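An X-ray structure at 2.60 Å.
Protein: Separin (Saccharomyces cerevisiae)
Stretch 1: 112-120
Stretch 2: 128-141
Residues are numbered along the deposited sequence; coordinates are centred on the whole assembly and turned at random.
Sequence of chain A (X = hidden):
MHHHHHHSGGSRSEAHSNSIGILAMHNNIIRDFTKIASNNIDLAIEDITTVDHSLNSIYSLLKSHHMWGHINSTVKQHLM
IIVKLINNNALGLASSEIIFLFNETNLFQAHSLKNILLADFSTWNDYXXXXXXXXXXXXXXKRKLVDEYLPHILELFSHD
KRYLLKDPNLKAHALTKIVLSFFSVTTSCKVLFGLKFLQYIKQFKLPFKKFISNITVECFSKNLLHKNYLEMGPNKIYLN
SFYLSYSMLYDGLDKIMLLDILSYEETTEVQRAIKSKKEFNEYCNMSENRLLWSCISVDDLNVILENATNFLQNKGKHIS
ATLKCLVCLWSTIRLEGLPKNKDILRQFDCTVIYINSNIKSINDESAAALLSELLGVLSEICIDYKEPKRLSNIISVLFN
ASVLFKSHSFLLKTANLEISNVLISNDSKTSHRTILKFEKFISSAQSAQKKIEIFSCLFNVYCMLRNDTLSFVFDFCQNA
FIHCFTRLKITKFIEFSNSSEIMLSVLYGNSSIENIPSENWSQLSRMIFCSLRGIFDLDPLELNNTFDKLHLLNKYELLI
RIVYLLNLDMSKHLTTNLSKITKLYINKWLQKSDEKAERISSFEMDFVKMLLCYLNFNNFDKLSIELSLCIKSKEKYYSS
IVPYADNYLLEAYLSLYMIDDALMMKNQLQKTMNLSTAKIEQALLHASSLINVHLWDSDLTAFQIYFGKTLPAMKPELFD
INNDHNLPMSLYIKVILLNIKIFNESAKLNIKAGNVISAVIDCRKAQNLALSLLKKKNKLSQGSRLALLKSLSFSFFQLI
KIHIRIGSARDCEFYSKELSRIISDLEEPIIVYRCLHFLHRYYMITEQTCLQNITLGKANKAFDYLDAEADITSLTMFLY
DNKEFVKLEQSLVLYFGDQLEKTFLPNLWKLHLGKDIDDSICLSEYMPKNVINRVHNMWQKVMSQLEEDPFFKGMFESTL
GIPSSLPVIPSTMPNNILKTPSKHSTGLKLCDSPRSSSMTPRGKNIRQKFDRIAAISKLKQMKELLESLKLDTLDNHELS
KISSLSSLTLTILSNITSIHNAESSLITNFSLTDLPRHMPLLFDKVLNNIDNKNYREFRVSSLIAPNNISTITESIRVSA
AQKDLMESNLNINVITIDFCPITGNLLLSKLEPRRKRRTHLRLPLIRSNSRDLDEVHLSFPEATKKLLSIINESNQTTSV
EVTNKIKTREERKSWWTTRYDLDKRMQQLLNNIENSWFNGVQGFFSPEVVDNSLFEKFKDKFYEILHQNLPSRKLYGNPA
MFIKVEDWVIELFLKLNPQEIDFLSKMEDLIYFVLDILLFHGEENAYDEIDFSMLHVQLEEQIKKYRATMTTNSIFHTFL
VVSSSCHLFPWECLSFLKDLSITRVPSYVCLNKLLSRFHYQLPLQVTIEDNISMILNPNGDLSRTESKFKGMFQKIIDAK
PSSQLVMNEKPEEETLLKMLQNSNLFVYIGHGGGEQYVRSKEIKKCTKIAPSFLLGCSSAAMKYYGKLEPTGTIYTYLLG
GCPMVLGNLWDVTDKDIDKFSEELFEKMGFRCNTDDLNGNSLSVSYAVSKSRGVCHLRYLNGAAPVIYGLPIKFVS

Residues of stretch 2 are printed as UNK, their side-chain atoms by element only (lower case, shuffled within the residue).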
# COMPACT_ATOMS: atom_id res chain seq x y z
N SER A 112 -45.55 -39.77 -22.26
CA SER A 112 -46.12 -41.08 -22.51
C SER A 112 -45.22 -42.13 -21.88
O SER A 112 -44.07 -41.85 -21.51
CB SER A 112 -46.29 -41.35 -24.00
OG SER A 112 -45.06 -41.65 -24.64
N LEU A 113 -45.73 -43.36 -21.75
CA LEU A 113 -44.91 -44.42 -21.19
C LEU A 113 -43.80 -44.78 -22.17
O LEU A 113 -42.77 -45.32 -21.79
CB LEU A 113 -45.77 -45.64 -20.85
CG LEU A 113 -46.64 -45.53 -19.60
CD1 LEU A 113 -47.27 -46.89 -19.26
CD2 LEU A 113 -45.81 -45.00 -18.42
N LYS A 114 -44.00 -44.44 -23.43
CA LYS A 114 -43.03 -44.75 -24.47
C LYS A 114 -41.75 -43.96 -24.23
O LYS A 114 -40.65 -44.44 -24.51
CB LYS A 114 -43.63 -44.47 -25.85
CG LYS A 114 -42.64 -44.34 -26.99
CD LYS A 114 -42.91 -43.03 -27.71
CE LYS A 114 -42.01 -42.82 -28.91
NZ LYS A 114 -42.22 -41.44 -29.45
N ASN A 115 -41.91 -42.75 -23.70
CA ASN A 115 -40.79 -41.88 -23.38
C ASN A 115 -39.96 -42.41 -22.19
O ASN A 115 -38.73 -42.33 -22.19
CB ASN A 115 -41.29 -40.46 -23.10
CG ASN A 115 -41.86 -39.75 -24.34
OD1 ASN A 115 -41.40 -39.95 -25.47
ND2 ASN A 115 -42.85 -38.88 -24.12
N ILE A 116 -40.64 -42.96 -21.18
CA ILE A 116 -40.02 -43.70 -20.09
C ILE A 116 -39.18 -44.86 -20.61
O ILE A 116 -37.97 -44.94 -20.34
CB ILE A 116 -41.09 -44.25 -19.12
CG1 ILE A 116 -41.92 -43.11 -18.52
CG2 ILE A 116 -40.46 -45.13 -18.03
CD1 ILE A 116 -41.11 -41.94 -17.97
N LEU A 117 -39.82 -45.74 -21.37
CA LEU A 117 -39.18 -46.92 -21.93
C LEU A 117 -37.88 -46.65 -22.69
O LEU A 117 -36.92 -47.38 -22.53
CB LEU A 117 -40.16 -47.65 -22.87
CG LEU A 117 -41.35 -48.30 -22.18
CD1 LEU A 117 -42.31 -48.88 -23.20
CD2 LEU A 117 -40.89 -49.38 -21.22
N LEU A 118 -37.83 -45.61 -23.51
CA LEU A 118 -36.61 -45.36 -24.26
C LEU A 118 -35.73 -44.25 -23.64
O LEU A 118 -34.88 -43.67 -24.31
CB LEU A 118 -36.94 -45.03 -25.72
CG LEU A 118 -37.85 -46.04 -26.44
CD1 LEU A 118 -38.02 -45.70 -27.91
CD2 LEU A 118 -37.33 -47.45 -26.32
N ALA A 119 -35.90 -43.98 -22.35
CA ALA A 119 -35.02 -43.02 -21.66
C ALA A 119 -33.63 -43.59 -21.45
O ALA A 119 -33.47 -44.72 -21.01
CB ALA A 119 -35.60 -42.61 -20.33
N ASP A 120 -32.62 -42.79 -21.75
CA ASP A 120 -31.26 -43.19 -21.45
C ASP A 120 -30.96 -43.20 -19.96
O ASP A 120 -31.61 -42.50 -19.18
CB ASP A 120 -30.28 -42.27 -22.15
CG ASP A 120 -30.00 -42.71 -23.54
OD1 ASP A 120 -29.31 -43.74 -23.70
OD2 ASP A 120 -30.48 -42.05 -24.48
N UNK A 128 -32.91 -46.05 -10.37
CA UNK A 128 -34.31 -46.48 -10.40
C UNK A 128 -34.84 -46.79 -11.81
O UNK A 128 -35.88 -47.46 -11.95
c UNK A 128 -36.44 -42.92 -12.39
c UNK A 128 -35.40 -44.13 -10.56
o UNK A 128 -35.91 -40.61 -12.78
c UNK A 128 -34.87 -41.80 -10.96
c UNK A 128 -35.22 -45.42 -9.75
c UNK A 128 -36.28 -44.08 -11.64
c UNK A 128 -35.74 -41.77 -12.04
c UNK A 128 -34.70 -42.97 -10.23
N UNK A 129 -34.15 -46.29 -12.84
CA UNK A 129 -34.66 -46.30 -14.21
C UNK A 129 -35.08 -47.70 -14.67
O UNK A 129 -36.17 -47.89 -15.19
c UNK A 129 -33.61 -45.72 -15.18
c UNK A 129 -35.29 -44.71 -16.78
c UNK A 129 -32.97 -45.24 -17.57
c UNK A 129 -34.09 -45.65 -16.63
N UNK A 130 -34.17 -48.64 -14.47
CA UNK A 130 -34.43 -50.07 -14.59
C UNK A 130 -35.78 -50.47 -14.01
O UNK A 130 -36.61 -51.04 -14.71
c UNK A 130 -33.31 -50.84 -13.89
o UNK A 130 -33.72 -52.14 -13.48
N UNK A 131 -36.01 -50.17 -12.74
CA UNK A 131 -37.25 -50.60 -12.12
C UNK A 131 -38.45 -49.79 -12.60
O UNK A 131 -39.58 -50.31 -12.61
o UNK A 131 -35.90 -52.62 -10.44
c UNK A 131 -36.01 -51.43 -10.08
c UNK A 131 -37.14 -50.55 -10.60
n UNK A 131 -35.15 -50.84 -9.26
N UNK A 132 -38.23 -48.54 -13.01
CA UNK A 132 -39.32 -47.72 -13.52
C UNK A 132 -39.88 -48.35 -14.81
O UNK A 132 -41.08 -48.49 -14.97
c UNK A 132 -40.89 -45.07 -12.87
c UNK A 132 -38.84 -46.28 -13.77
c UNK A 132 -39.36 -43.90 -14.50
c UNK A 132 -39.94 -45.25 -14.06
N UNK A 133 -38.98 -48.73 -15.70
CA UNK A 133 -39.34 -49.32 -16.97
C UNK A 133 -40.11 -50.65 -16.80
O UNK A 133 -41.06 -50.95 -17.55
c UNK A 133 -36.37 -48.41 -19.31
n UNK A 133 -34.93 -47.23 -20.96
c UNK A 133 -38.08 -49.52 -17.81
c UNK A 133 -37.41 -48.22 -18.21
c UNK A 133 -35.71 -47.09 -19.70
N UNK A 134 -39.71 -51.44 -15.80
CA UNK A 134 -40.39 -52.69 -15.49
C UNK A 134 -41.82 -52.38 -15.01
O UNK A 134 -42.77 -53.11 -15.36
c UNK A 134 -39.61 -53.53 -14.41
c UNK A 134 -40.41 -54.75 -14.00
c UNK A 134 -37.44 -54.75 -13.97
c UNK A 134 -38.26 -54.00 -14.96
N UNK A 135 -41.98 -51.31 -14.24
CA UNK A 135 -43.32 -50.92 -13.79
C UNK A 135 -44.16 -50.45 -14.99
O UNK A 135 -45.34 -50.76 -15.09
c UNK A 135 -42.13 -49.02 -10.54
c UNK A 135 -43.24 -49.83 -12.72
c UNK A 135 -43.29 -51.23 -10.67
c UNK A 135 -42.48 -50.23 -11.44
N UNK A 136 -43.52 -49.72 -15.90
CA UNK A 136 -44.20 -49.26 -17.09
C UNK A 136 -44.61 -50.44 -17.96
O UNK A 136 -45.70 -50.44 -18.56
c UNK A 136 -43.32 -48.29 -17.87
N UNK A 137 -43.75 -51.45 -18.05
CA UNK A 137 -44.10 -52.65 -18.82
C UNK A 137 -45.24 -53.40 -18.14
O UNK A 137 -46.12 -53.92 -18.82
c UNK A 137 -41.83 -53.04 -19.97
c UNK A 137 -42.89 -53.56 -19.00
c UNK A 137 -40.69 -54.02 -20.10
c UNK A 137 -42.42 -52.73 -21.32
N UNK A 138 -45.22 -53.46 -16.82
CA UNK A 138 -46.30 -54.07 -16.05
C UNK A 138 -47.62 -53.41 -16.39
O UNK A 138 -48.61 -54.09 -16.66
c UNK A 138 -47.32 -56.04 -13.74
c UNK A 138 -47.10 -54.53 -13.60
o UNK A 138 -46.47 -56.76 -14.28
n UNK A 138 -48.47 -56.51 -13.27
c UNK A 138 -46.02 -53.98 -14.54
N UNK A 139 -47.63 -52.08 -16.40
CA UNK A 139 -48.83 -51.30 -16.70
C UNK A 139 -49.31 -51.58 -18.12
O UNK A 139 -50.49 -51.87 -18.32
c UNK A 139 -49.79 -48.98 -16.89
c UNK A 139 -48.26 -49.52 -15.01
c UNK A 139 -48.58 -49.79 -16.49
c UNK A 139 -47.95 -48.08 -14.70
N UNK A 140 -48.40 -51.53 -19.10
CA UNK A 140 -48.75 -51.80 -20.50
C UNK A 140 -49.38 -53.18 -20.62
O UNK A 140 -50.33 -53.42 -21.39
c UNK A 140 -47.52 -51.71 -21.43
c UNK A 140 -46.91 -50.31 -21.38
c UNK A 140 -45.63 -50.16 -22.16
c UNK A 140 -47.90 -52.05 -22.87
N UNK A 141 -48.85 -54.11 -19.83
CA UNK A 141 -49.41 -55.44 -19.79
C UNK A 141 -50.81 -55.45 -19.20
O UNK A 141 -51.73 -55.94 -19.83
c UNK A 141 -48.91 -57.80 -19.10
c UNK A 141 -48.88 -58.20 -20.56
c UNK A 141 -48.49 -56.35 -18.98
c UNK A 141 -47.95 -58.63 -18.28

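Position 128 carries eight side-chain atoms: one carbon, then a six-carbon ring bearing one oxygen. The ring stays out of contact with stretch 1. This is Tyr128, at the N-cap position of the helix that follows.

Position 129 has four carbons forked at the second, one of them 3.5 Å from Ala119 O and another 4.1 Å from Ala119 CB. A fork at the second carbon gives Leu129; its CD2 also lies 3.5 Å from Asp120 O.

Position 130 has one carbon and one oxygen and touches nothing on stretch 1: Ser130. Position 131 has two carbons, the second carrying one oxygen and one nitrogen, and is likewise out of reach: Asn131.

Position 132 is again four carbons forked at the second, one tip 3.9 Å from Ile116 CG2: Leu132.

Position 133 has four carbons in an unbranched row ending in nitrogen, and that nitrogen is 2.5 Å from Leu117 O and 2.9 Å from Ala119 O. A terminal amine on such a chain defines Lys133. Its CB points sideways, but the extended chain, with chi2 to chi4 all t, carries NZ to both carbonyls.

Position 134 has four carbons forked at the first, one arm two carbons long, and its CB points away: Ile134. Position 135, four carbons forked at the second, makes no contact: Leu135.

Position 136 has a single carbon, CB, 4.2 Å from Leu113 CD2 and 4.3 Å from both Ile116 CG2 and Leu117 CD2. This is Ala136.

Position 137 has four carbons forked at the second, one tip 3.7 Å from Leu117 CD2: Leu137. Position 138 has three carbons, the third bearing oxygen and nitrogen, with no contact: Gln138.

Positions 139 and 140 each have four carbons forked at the first, one arm two carbons long. A branch carbon of 139 is 4.0 Å from Leu113 CD1, and the end of the long arm of 140 is 3.7 Å from Leu117 CD1. They are Ile139 and Ile140. Position 141, forked at the second of its four carbons, is out of reach: Leu141.

The helix axes run at 143°, roughly antiparallel, and approach to 9.5 Å; the two stretches together bury 543 Å², both sides summed. Leu117 fits as a knob among Lys133, Ala136, Leu137 and Ile140. The backbones come nearest at Leu117 and Lys133, whose CA atoms are 5.5 Å apart; at Ala136, whose CA is 6.4 Å from Leu113 CA, the CB packs against Leu113, Ile116 and Leu117. Where helix 113-117 ends, Lys133 NZ donates hydrogen bonds to Leu117 O and Ala119 O, adding a polar clamp beside the apolar packing.

Stretch 2 128-141: YLSNLKILALQIIL
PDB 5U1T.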